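Local atomic coordinates of platelet aggregation factor Sm-hPAF (Streptococcus mitis, PDB entry 4GWI), a protein that binds fucosylated Lewis-type glycans through this F-type lectin domain and, as a cholesterol-dependent cytolysin, probably forms pores in host membranes. Residues N82-F87 / V127-K132; K71-G76 / L138-V143; E98-H103 / V115-K120; S19-A24 / N54-V59. The protein carries 2 engineered substitutions. One frame throughout, in Å; residues are numbered along the deposited sequence.

Contact 1. Residues N82-F87 / V127-K132; sequences NRLSNF and VELKTK. With FUC (alpha-L-fucopyranose), chain B.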
# COMPACT_ATOMS: atom_id res chain seq x y z
N ASN A 82 -4.27 11.03 9.19
CA ASN A 82 -5.18 10.10 9.83
C ASN A 82 -6.15 9.41 8.95
O ASN A 82 -6.82 8.52 9.42
CB ASN A 82 -5.89 10.76 11.06
CG ASN A 82 -6.89 11.87 10.65
OD1 ASN A 82 -7.89 12.08 11.35
ND2 ASN A 82 -6.63 12.59 9.54
N ARG A 83 -6.24 9.77 7.66
CA ARG A 83 -7.08 9.03 6.76
C ARG A 83 -6.57 7.59 6.58
O ARG A 83 -7.38 6.69 6.23
CB ARG A 83 -7.14 9.72 5.38
CG ARG A 83 -7.92 11.06 5.39
CD ARG A 83 -7.63 11.82 4.11
NE ARG A 83 -8.46 13.07 4.21
CZ ARG A 83 -8.46 14.03 3.26
NH1 ARG A 83 -7.71 13.95 2.11
NH2 ARG A 83 -9.28 15.11 3.47
N LEU A 84 -5.28 7.40 6.78
CA LEU A 84 -4.74 6.04 6.72
C LEU A 84 -4.84 5.42 8.16
O LEU A 84 -3.88 5.44 8.96
CB LEU A 84 -3.29 6.00 6.19
CG LEU A 84 -2.72 4.57 6.05
CD1 LEU A 84 -3.52 3.79 4.98
CD2 LEU A 84 -1.30 4.73 5.53
N SER A 85 -6.04 4.96 8.42
CA SER A 85 -6.38 4.37 9.74
C SER A 85 -7.49 3.38 9.47
O SER A 85 -8.23 3.47 8.48
CB SER A 85 -6.75 5.51 10.75
OG SER A 85 -7.93 6.04 10.28
N ASN A 86 -7.60 2.39 10.38
CA ASN A 86 -8.57 1.32 10.29
C ASN A 86 -8.58 0.68 8.91
O ASN A 86 -9.52 0.80 8.13
CB ASN A 86 -9.96 1.88 10.64
CG ASN A 86 -11.00 0.77 10.82
OD1 ASN A 86 -10.73 -0.40 10.89
ND2 ASN A 86 -12.27 1.17 10.81
N PHE A 87 -7.48 -0.01 8.65
CA PHE A 87 -7.29 -0.57 7.33
C PHE A 87 -6.65 -1.93 7.41
O PHE A 87 -6.01 -2.30 8.42
CB PHE A 87 -6.40 0.35 6.43
CG PHE A 87 -5.00 0.56 6.94
CD1 PHE A 87 -4.70 1.53 7.88
CD2 PHE A 87 -3.95 -0.28 6.50
CE1 PHE A 87 -3.42 1.72 8.39
CE2 PHE A 87 -2.70 -0.09 6.99
CZ PHE A 87 -2.38 0.90 7.86
N VAL A 127 -4.07 -2.58 -0.16
CA VAL A 127 -4.32 -1.81 1.08
C VAL A 127 -5.81 -1.50 0.95
O VAL A 127 -6.25 -0.92 -0.02
CB VAL A 127 -3.46 -0.52 1.17
CG1 VAL A 127 -3.86 0.30 2.43
CG2 VAL A 127 -1.98 -0.91 1.12
N GLU A 128 -6.56 -1.81 2.03
CA GLU A 128 -8.07 -1.62 1.98
C GLU A 128 -8.45 -0.82 3.21
O GLU A 128 -8.26 -1.27 4.34
CB GLU A 128 -8.77 -2.98 2.13
CG GLU A 128 -8.57 -3.87 0.95
CD GLU A 128 -9.30 -5.24 1.04
OE1 GLU A 128 -9.77 -5.59 2.14
OE2 GLU A 128 -9.35 -5.93 -0.01
N LEU A 129 -9.05 0.36 2.98
CA LEU A 129 -9.63 1.10 4.12
C LEU A 129 -10.95 0.45 4.52
O LEU A 129 -11.63 -0.06 3.67
CB LEU A 129 -9.89 2.57 3.80
CG LEU A 129 -8.66 3.42 3.53
CD1 LEU A 129 -9.06 4.90 3.35
CD2 LEU A 129 -7.55 3.24 4.57
N LYS A 130 -11.23 0.51 5.84
CA LYS A 130 -12.51 -0.09 6.31
C LYS A 130 -13.48 0.99 6.74
O LYS A 130 -14.56 0.69 7.29
CB LYS A 130 -12.23 -1.06 7.46
CG LYS A 130 -11.55 -2.30 6.81
CD LYS A 130 -10.88 -3.15 7.87
CE LYS A 130 -11.78 -3.43 9.07
NZ LYS A 130 -12.70 -4.58 8.81
N THR A 131 -13.17 2.25 6.49
CA THR A 131 -13.95 3.40 6.94
C THR A 131 -14.84 3.97 5.81
O THR A 131 -14.67 3.73 4.59
CB THR A 131 -13.00 4.48 7.41
OG1 THR A 131 -12.10 4.73 6.25
CG2 THR A 131 -12.25 4.06 8.70
N LYS A 132 -15.93 4.65 6.21
CA LYS A 132 -16.81 5.26 5.28
C LYS A 132 -16.30 6.61 4.87
O LYS A 132 -15.65 7.29 5.66
CB LYS A 132 -18.22 5.46 5.96
CG LYS A 132 -18.94 4.14 6.14
CD LYS A 132 -20.12 4.34 7.11
CE LYS A 132 -20.81 3.01 7.39
NZ LYS A 132 -20.87 2.20 6.13
C1 FUC B . -5.93 18.75 0.89
C2 FUC B . -7.09 17.97 1.48
C3 FUC B . -8.13 17.67 0.44
C4 FUC B . -7.46 16.87 -0.66
C5 FUC B . -6.32 17.71 -1.19
C6 FUC B . -5.59 17.04 -2.33
O2 FUC B . -7.68 18.73 2.52
O3 FUC B . -9.14 16.95 1.02
O4 FUC B . -7.02 15.65 -0.13
O5 FUC B . -5.40 18.01 -0.18
O HOH W 1 -9.57 5.81 7.46
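Lys-130 N donates to Asn-86 O at 2.9 Å, nearly along the C=O axis (162°), the one direct polar link between 82-87 and 127-132. Next to it, Phe-87 and Leu-129 form an antiparallel non-hydrogen-bonded pair. On the face they share, Leu-129 CD2 presses on Phe-87 CB at 3.6 Å. The Phe-87 ring, set by a chi1 of 62° that places CG in the crowded position between N and the carbonyl carbon, lies alongside Val-127 and points the same way. Leu-84 CD1 sits 3.8 Å above the plane of the Phe-87 ring, over its centre, and also reaches Leu-129 CD2. At the outer side, Thr-131 CG2 packs against the Asn-86 amide, 3.6 Å from ND2.

One water joins the loops: it donates to Arg-83 O and Ser-85 O, and accepts from Thr-131 OG1 at 3.0 Å. Behind it, Ser-85 OG donates to Asn-82 O at 2.8 Å, bracing the 3-10 turn. Asn-86 and Phe-87 both face Phe-104 in a G1 beta bulge.

From this turn Arg-83 extends straight from CG to NE, so that NH1 donates to fucose O4 (2.9 Å) and NH2 to fucose O3 (3.1 Å). The guanidinium thus offers two N-H groups to adjacent sugar hydroxyls, consistent with selective recognition of fucose by an arginine whose carbonyl is tied through water to Thr-131, in the loop that follows strand 124-129.

Contact 2. Residues K71-G76 / L138-V143; sequences KLYNRG and LAEVEV. With CA (calcium ion), chain F; FUC (alpha-L-fucopyranose), chain B.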
# COMPACT_ATOMS: atom_id res chain seq x y z
N LYS A 71 6.05 -2.25 3.11
CA LYS A 71 6.26 -1.00 3.88
C LYS A 71 5.35 0.08 3.25
O LYS A 71 5.39 0.23 2.04
CB LYS A 71 7.73 -0.56 3.72
CG LYS A 71 8.05 0.52 4.71
CD LYS A 71 9.61 0.58 4.87
CE LYS A 71 9.88 1.83 5.73
NZ LYS A 71 11.37 2.04 5.62
N LEU A 72 4.55 0.70 4.08
CA LEU A 72 3.61 1.72 3.58
C LEU A 72 4.26 3.08 4.05
O LEU A 72 4.62 3.25 5.20
CB LEU A 72 2.25 1.65 4.28
CG LEU A 72 1.51 0.31 4.11
CD1 LEU A 72 0.08 0.57 4.58
CD2 LEU A 72 1.50 -0.33 2.72
N TYR A 73 4.16 4.04 3.16
CA TYR A 73 4.57 5.44 3.51
C TYR A 73 3.38 6.30 3.35
O TYR A 73 2.76 6.34 2.26
CB TYR A 73 5.67 5.90 2.55
CG TYR A 73 6.97 5.13 2.63
CD1 TYR A 73 8.06 5.73 3.26
CD2 TYR A 73 7.09 3.82 2.11
CE1 TYR A 73 9.25 5.03 3.32
CE2 TYR A 73 8.30 3.12 2.19
CZ TYR A 73 9.36 3.76 2.80
OH TYR A 73 10.57 3.13 2.83
N ASN A 74 2.98 6.97 4.43
CA ASN A 74 1.76 7.75 4.46
C ASN A 74 1.90 9.11 3.80
O ASN A 74 3.02 9.59 3.66
CB ASN A 74 1.31 7.93 5.95
CG ASN A 74 -0.15 8.24 6.09
OD1 ASN A 74 -0.92 8.35 5.13
ND2 ASN A 74 -0.55 8.47 7.36
N ARG A 75 0.76 9.71 3.42
CA ARG A 75 0.79 11.16 3.08
C ARG A 75 1.19 11.96 4.31
O ARG A 75 0.77 11.62 5.42
CB ARG A 75 -0.60 11.51 2.62
CG ARG A 75 -0.65 12.97 2.17
CD ARG A 75 -2.05 13.31 1.68
NE ARG A 75 -2.10 14.76 1.34
CZ ARG A 75 -3.18 15.40 0.88
NH1 ARG A 75 -4.36 14.76 0.63
NH2 ARG A 75 -3.05 16.73 0.62
N GLY A 76 1.92 13.03 4.04
CA GLY A 76 2.47 13.87 5.19
C GLY A 76 1.98 15.30 5.29
O GLY A 76 2.14 15.91 6.34
N LEU A 138 -1.53 7.09 -0.53
CA LEU A 138 -0.27 6.48 -0.09
C LEU A 138 0.88 7.18 -0.83
O LEU A 138 0.79 7.38 -2.09
CB LEU A 138 -0.28 4.99 -0.52
CG LEU A 138 -1.34 4.23 0.24
CD1 LEU A 138 -1.68 2.93 -0.57
CD2 LEU A 138 -0.78 3.82 1.61
N ALA A 139 1.94 7.56 -0.08
CA ALA A 139 3.05 8.11 -0.84
C ALA A 139 3.89 7.04 -1.54
O ALA A 139 4.49 7.24 -2.53
CB ALA A 139 3.97 8.81 0.22
N GLU A 140 3.92 5.82 -0.95
CA GLU A 140 4.69 4.72 -1.59
C GLU A 140 4.30 3.43 -0.84
O GLU A 140 4.00 3.47 0.35
CB GLU A 140 6.23 4.97 -1.38
CG GLU A 140 7.05 4.10 -2.36
CD GLU A 140 7.11 4.59 -3.82
OE1 GLU A 140 6.45 5.55 -4.26
OE2 GLU A 140 7.78 3.88 -4.61
N VAL A 141 4.30 2.34 -1.64
CA VAL A 141 4.24 0.99 -0.99
C VAL A 141 5.42 0.22 -1.58
O VAL A 141 5.61 0.14 -2.83
CB VAL A 141 2.92 0.32 -1.46
CG1 VAL A 141 2.91 -1.13 -0.92
CG2 VAL A 141 1.70 1.05 -0.88
N GLU A 142 6.23 -0.29 -0.67
CA GLU A 142 7.43 -1.07 -1.11
C GLU A 142 7.23 -2.51 -0.63
O GLU A 142 6.60 -2.74 0.43
CB GLU A 142 8.70 -0.52 -0.41
CG GLU A 142 8.98 0.91 -0.95
CD GLU A 142 10.16 1.53 -0.21
OE1 GLU A 142 10.59 1.08 0.89
OE2 GLU A 142 10.66 2.57 -0.79
N VAL A 143 7.69 -3.45 -1.45
CA VAL A 143 7.43 -4.90 -1.08
C VAL A 143 8.76 -5.65 -1.22
O VAL A 143 9.49 -5.41 -2.20
CB VAL A 143 6.45 -5.49 -2.09
CG1 VAL A 143 6.24 -7.01 -1.80
CG2 VAL A 143 5.08 -4.74 -2.01
CA CA F . 5.54 7.79 -4.55
C1 FUC B . -5.93 18.75 0.89
C2 FUC B . -7.09 17.97 1.48
C3 FUC B . -8.13 17.67 0.44
C4 FUC B . -7.46 16.87 -0.66
C5 FUC B . -6.32 17.71 -1.19
C6 FUC B . -5.59 17.04 -2.33
O2 FUC B . -7.68 18.73 2.52
O3 FUC B . -9.14 16.95 1.02
O4 FUC B . -7.02 15.65 -0.13
O5 FUC B . -5.40 18.01 -0.18
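Leu-72 and Val-141 form the apolar centre: they lie side by side in a non-hydrogen-bonded antiparallel pair, with Leu-72 CD2 3.9 Å from Val-141 CG2. Leu-138 joins more loosely through its CD2, beside Leu-72 CD1.

The flanking pairs carry the backbone bonds. Lys-71 and Glu-142 exchange two, Lys-71 N to Glu-142 O at 2.8 Å being nearly straight (168°). At the other end Ala-139 and Glu-140 both face Tyr-73 in a classic beta bulge; Tyr-73 O takes Ala-139 N at 2.8 Å and Glu-140 N only weakly. At this bulge Ala-139 O binds the calcium ion at 2.3 Å, and the Glu-140 side chain, bent at chi2 (77°), brings OE1 to it at 2.4 Å; Arg-31, Asp-34, Asn-36 and Ser-45 complete the site.

On the polar face Tyr-73 OH donates to Glu-142 OE1 at 2.8 Å, from above the carboxylate plane, and weakly accepts from Lys-71 NZ, whose salt bridge is to Glu-112. Beyond the strand, extended Arg-75 gives NH2 to fucose O5 at 2.8 Å and NH1 to O4, while Asp-77 holds its NE.

Strand 64-74 also pairs with 112-117, and the Leu-72 and Val-141 face packs on Val-127 and Trp-57 of the opposing sheet.

Contact 3. Residues E98-H103 / V115-K120; sequences EVARQH and VFFTAK
This is a side-chain contact between the two sheets at one margin of the F-type lectin beta sandwich: outermost strand 98-104 of the five-stranded sheet faces strand 112-117 of the other. The axes of 100-103 and 115-117 run 9.0 Å apart at 151°, too far for backbone pairing, and side chains bridge the interval.

Gln-102 makes the largest single contribution and the direct hydrogen bond. With CG anti to the carbonyl carbon and the chain extended beyond, its amide reaches the backbone of Phe-116, where NE2 donates to Phe-116 O at 2.8 Å and 167°. The donor stands above the carbonyl plane, yet the acceptor lies in the plane of the Gln-102 amide. A water completes the grip, donating to Gln-102 OE1 at 2.8 Å and accepting from Phe-116 N at 2.9 Å. Val-115 CG1 meets OE1 tip to tip, 3.5 Å away.

The same NE2 lies 3.4 Å above one face of the Phe-117 ring, offset toward its rim, the amide and ring planes being 58° apart. Ala-100 CB touches Phe-117 CE1 at 3.7 Å, and the ring continues to Leu-91. Farther on, Lys-120 bends at chi2 so that its stem passes Ala-100, and a water links its NZ to Val-99 O.

One side-chain amide, helped by a water, thus occupies both the N-H and the carbonyl of Phe-116, satisfying backbone polar groups much as a further strand would.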
# COMPACT_ATOMS: atom_id res chain seq x y z
N GLU A 98 -7.47 -14.41 -1.04
CA GLU A 98 -6.64 -13.96 0.10
C GLU A 98 -5.76 -15.05 0.66
O GLU A 98 -6.23 -16.21 0.96
CB GLU A 98 -7.60 -13.48 1.16
CG GLU A 98 -6.97 -13.09 2.44
CD GLU A 98 -8.07 -12.74 3.54
OE1 GLU A 98 -9.09 -12.18 3.21
OE2 GLU A 98 -7.81 -13.07 4.70
N VAL A 99 -4.46 -14.77 0.78
CA VAL A 99 -3.57 -15.68 1.49
C VAL A 99 -3.04 -15.11 2.80
O VAL A 99 -2.51 -15.89 3.64
CB VAL A 99 -2.41 -16.18 0.61
CG1 VAL A 99 -2.88 -16.86 -0.69
CG2 VAL A 99 -1.48 -15.06 0.17
N ALA A 100 -3.20 -13.77 3.00
CA ALA A 100 -2.85 -13.24 4.32
C ALA A 100 -3.51 -11.91 4.49
O ALA A 100 -3.79 -11.28 3.48
CB ALA A 100 -1.29 -13.11 4.46
N ARG A 101 -3.75 -11.49 5.71
CA ARG A 101 -4.44 -10.22 5.99
C ARG A 101 -4.03 -9.77 7.36
O ARG A 101 -4.04 -10.57 8.30
CB ARG A 101 -5.99 -10.42 5.89
CG ARG A 101 -6.76 -9.17 6.24
CD ARG A 101 -8.30 -9.40 6.16
NE ARG A 101 -8.70 -9.82 4.85
CZ ARG A 101 -9.17 -9.02 3.87
NH1 ARG A 101 -9.30 -7.71 4.08
NH2 ARG A 101 -9.48 -9.57 2.67
N GLN A 102 -3.61 -8.49 7.50
CA GLN A 102 -3.34 -7.90 8.82
C GLN A 102 -4.08 -6.61 8.91
O GLN A 102 -4.14 -5.84 7.94
CB GLN A 102 -1.87 -7.61 8.98
CG GLN A 102 -1.10 -8.92 9.19
CD GLN A 102 0.40 -8.74 9.35
OE1 GLN A 102 0.85 -7.86 10.09
NE2 GLN A 102 1.20 -9.65 8.69
N HIS A 103 -4.68 -6.35 10.05
CA HIS A 103 -5.42 -5.14 10.31
C HIS A 103 -4.63 -4.17 11.18
O HIS A 103 -3.91 -4.58 12.11
CB HIS A 103 -6.70 -5.53 11.06
CG HIS A 103 -7.50 -4.32 11.49
ND1 HIS A 103 -8.23 -3.60 10.61
CD2 HIS A 103 -7.57 -3.67 12.72
CE1 HIS A 103 -8.81 -2.53 11.28
NE2 HIS A 103 -8.37 -2.56 12.55
N VAL A 115 5.11 -3.84 7.61
CA VAL A 115 4.21 -5.02 7.88
C VAL A 115 5.00 -6.24 7.49
O VAL A 115 5.54 -6.38 6.38
CB VAL A 115 2.99 -4.88 6.96
CG1 VAL A 115 2.03 -6.05 7.31
CG2 VAL A 115 2.27 -3.54 7.15
N PHE A 116 5.12 -7.20 8.41
CA PHE A 116 5.89 -8.42 8.14
C PHE A 116 4.98 -9.63 7.90
O PHE A 116 4.02 -9.76 8.67
CB PHE A 116 6.82 -8.69 9.34
CG PHE A 116 7.94 -7.64 9.44
CD1 PHE A 116 9.07 -7.85 8.70
CD2 PHE A 116 7.76 -6.54 10.27
CE1 PHE A 116 10.13 -6.91 8.75
CE2 PHE A 116 8.84 -5.57 10.32
CZ PHE A 116 9.97 -5.81 9.55
N PHE A 117 5.26 -10.36 6.81
CA PHE A 117 4.48 -11.58 6.52
C PHE A 117 5.33 -12.79 6.64
O PHE A 117 6.53 -12.74 6.43
CB PHE A 117 3.94 -11.46 5.13
CG PHE A 117 2.76 -10.50 5.02
CD1 PHE A 117 1.50 -10.81 5.40
CD2 PHE A 117 2.98 -9.17 4.55
CE1 PHE A 117 0.39 -9.95 5.31
CE2 PHE A 117 1.89 -8.32 4.44
CZ PHE A 117 0.60 -8.64 4.84
N THR A 118 4.67 -13.93 7.03
CA THR A 118 5.48 -15.15 7.32
C THR A 118 5.63 -15.98 6.06
O THR A 118 4.81 -16.89 5.77
CB THR A 118 4.82 -15.96 8.41
OG1 THR A 118 4.54 -15.11 9.55
CG2 THR A 118 5.76 -17.06 8.87
N ALA A 119 6.51 -15.50 5.19
CA ALA A 119 6.93 -16.17 3.92
C ALA A 119 5.74 -16.56 3.06
O ALA A 119 5.50 -17.77 2.80
CB ALA A 119 7.79 -17.40 4.25
N LYS A 120 4.94 -15.57 2.67
CA LYS A 120 3.72 -15.84 1.99
C LYS A 120 3.83 -15.75 0.50
O LYS A 120 4.27 -14.70 -0.04
CB LYS A 120 2.64 -14.82 2.46
CG LYS A 120 2.23 -14.91 3.94
CD LYS A 120 1.45 -16.26 4.18
CE LYS A 120 1.33 -16.40 5.71
NZ LYS A 120 0.74 -17.79 5.93
O HOH W 2 -1.52 -18.39 4.01
O HOH W 3 3.45 -7.09 10.79

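Contact 4. Residues S19-A24 / N54-V59; sequences SQSSTA and NAWWQV
Strand 17-20 is the outermost strand on its side of the five-stranded antiparallel sheet, and 56-61 is its partner there. Ser-19 and Gln-58 form the hydrogen-bonded pair: Ser-19 N donates to Gln-58 O at 2.9 Å, and Gln-58 N returns a bond of 2.8 Å to Ser-19 O, both in the carbonyl planes. Gln-20 and Trp-57 follow as a close non-hydrogen-bonded pair, their CA atoms 4.0 Å apart.

As the strand gives way to loop, Ser-21 bonds twice to Trp-56. Its N donates to Trp-56 O from above the carbonyl plane, while its OG accepts Trp-56 N at 3.1 Å and 165°; Glu-52 is a second partner of that hydroxyl. With CG in the crowded position between N and the carbonyl carbon (chi1 58°), the Trp-56 indole folds over this turn. Ser-21 CB lies 3.5 Å from the centroid of its five-membered ring, 16° off the normal, a CH-pi contact. Ser-19 OG instead meets the indole edge at CZ3, 3.7 Å away.

On the other face Gln-20 OE1 approaches the Trp-57 edge, 3.5 Å from CD1, while Gln-20 NE2 donates to Thr-23 OG1 and to Gly-27 O. Trp-57 NE1 is bonded to Ala-29 O.

Strand 124-129 lines the far side of 56-61: Lys-126 makes a cation-pi contact with Trp-56, and Trp-57 points inward onto Leu-138 and Val-141 of the second sheet.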
# COMPACT_ATOMS: atom_id res chain seq x y z
N SER A 19 -3.26 -0.25 -9.32
CA SER A 19 -4.66 0.20 -9.59
C SER A 19 -5.29 0.56 -8.24
O SER A 19 -4.78 0.26 -7.18
CB SER A 19 -5.54 -0.86 -10.31
OG SER A 19 -5.63 -2.01 -9.52
N GLN A 20 -6.45 1.24 -8.31
CA GLN A 20 -7.10 1.60 -7.05
C GLN A 20 -8.62 1.79 -7.36
O GLN A 20 -9.06 1.81 -8.54
CB GLN A 20 -6.41 2.88 -6.43
CG GLN A 20 -6.54 4.10 -7.38
CD GLN A 20 -5.67 5.24 -6.93
OE1 GLN A 20 -4.88 5.11 -6.00
NE2 GLN A 20 -5.79 6.39 -7.65
N SER A 21 -9.35 1.89 -6.28
CA SER A 21 -10.84 1.94 -6.41
C SER A 21 -11.39 3.11 -7.18
O SER A 21 -12.42 2.91 -7.87
CB SER A 21 -11.43 1.85 -4.94
OG SER A 21 -10.93 2.88 -4.13
N SER A 22 -10.78 4.28 -7.15
CA SER A 22 -11.14 5.36 -7.98
C SER A 22 -9.93 6.33 -7.88
O SER A 22 -9.06 6.13 -7.00
CB SER A 22 -12.39 6.10 -7.38
OG SER A 22 -12.21 6.45 -5.99
N THR A 23 -9.97 7.40 -8.69
CA THR A 23 -8.89 8.39 -8.67
C THR A 23 -9.44 9.78 -8.56
O THR A 23 -10.40 10.06 -9.30
CB THR A 23 -8.03 8.23 -9.99
OG1 THR A 23 -7.53 6.85 -10.02
CG2 THR A 23 -6.87 9.22 -9.99
N ALA A 24 -8.90 10.61 -7.68
CA ALA A 24 -9.32 11.99 -7.54
C ALA A 24 -8.10 12.85 -7.43
O ALA A 24 -7.01 12.36 -7.04
CB ALA A 24 -10.14 12.16 -6.24
N ASN A 54 -14.75 2.12 1.86
CA ASN A 54 -13.88 0.97 1.60
C ASN A 54 -12.96 1.20 0.36
O ASN A 54 -12.81 0.33 -0.47
CB ASN A 54 -14.72 -0.32 1.35
CG ASN A 54 -15.59 -0.64 2.57
OD1 ASN A 54 -15.20 -0.46 3.73
ND2 ASN A 54 -16.83 -0.92 2.30
N ALA A 55 -12.32 2.36 0.36
CA ALA A 55 -11.34 2.66 -0.76
C ALA A 55 -10.19 1.61 -0.66
O ALA A 55 -9.85 1.13 0.43
CB ALA A 55 -10.79 4.05 -0.51
N TRP A 56 -9.60 1.36 -1.82
CA TRP A 56 -8.49 0.41 -1.81
C TRP A 56 -7.47 0.77 -2.93
O TRP A 56 -7.79 1.48 -3.87
CB TRP A 56 -8.97 -1.09 -1.94
CG TRP A 56 -9.77 -1.35 -3.22
CD1 TRP A 56 -11.19 -1.31 -3.36
CD2 TRP A 56 -9.27 -1.50 -4.58
NE1 TRP A 56 -11.54 -1.55 -4.68
CE2 TRP A 56 -10.44 -1.67 -5.46
CE3 TRP A 56 -7.98 -1.66 -5.14
CZ2 TRP A 56 -10.30 -1.80 -6.87
CZ3 TRP A 56 -7.86 -1.81 -6.52
CH2 TRP A 56 -9.01 -1.87 -7.38
N TRP A 57 -6.28 0.19 -2.77
CA TRP A 57 -5.19 0.35 -3.77
C TRP A 57 -4.52 -1.00 -3.86
O TRP A 57 -4.46 -1.76 -2.85
CB TRP A 57 -4.24 1.41 -3.16
CG TRP A 57 -2.98 1.54 -4.00
CD1 TRP A 57 -2.73 2.52 -5.04
CD2 TRP A 57 -1.78 0.75 -3.90
NE1 TRP A 57 -1.44 2.30 -5.58
CE2 TRP A 57 -0.86 1.28 -4.91
CE3 TRP A 57 -1.38 -0.34 -3.08
CZ2 TRP A 57 0.38 0.70 -5.15
CZ3 TRP A 57 -0.12 -0.91 -3.31
CH2 TRP A 57 0.76 -0.34 -4.29
N GLN A 58 -4.00 -1.38 -5.04
CA GLN A 58 -3.39 -2.70 -5.22
C GLN A 58 -2.20 -2.59 -6.16
O GLN A 58 -2.22 -1.77 -7.10
CB GLN A 58 -4.44 -3.60 -5.87
CG GLN A 58 -3.90 -5.02 -6.14
CD GLN A 58 -5.08 -5.81 -6.70
OE1 GLN A 58 -5.29 -5.81 -7.92
NE2 GLN A 58 -5.84 -6.35 -5.79
N VAL A 59 -1.16 -3.41 -5.90
CA VAL A 59 -0.11 -3.58 -6.92
C VAL A 59 -0.10 -5.07 -7.33
O VAL A 59 -0.25 -5.99 -6.49
CB VAL A 59 1.24 -3.12 -6.37
CG1 VAL A 59 1.59 -3.83 -5.02
CG2 VAL A 59 2.37 -3.28 -7.48
O HOH W 4 -3.49 -4.12 -10.14

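From the N terminus, contact 4 closes first, joining 19-24 to 54-59 around a loop that carries Arg-31, Asp-34, Asn-36 and Ser-45 of the calcium site. The other three nest: contact 2 opens at 71-76 and closes last at 138-143; contact 1 lies inside it, and contact 3 inside contact 1. None cross. Contacts 4 and 1 share a sheet, Val-127 and Leu-129 lying alongside Trp-57 and Ala-55. Contact 2 belongs to the second sheet, packing across the sandwich on both. A salt bridge from Glu-128 to Arg-101 joins contacts 1 and 3. Contacts 1 and 2 converge on fucose, where Arg-83 NH1 and Arg-75 NH1 approach within 3.7 Å.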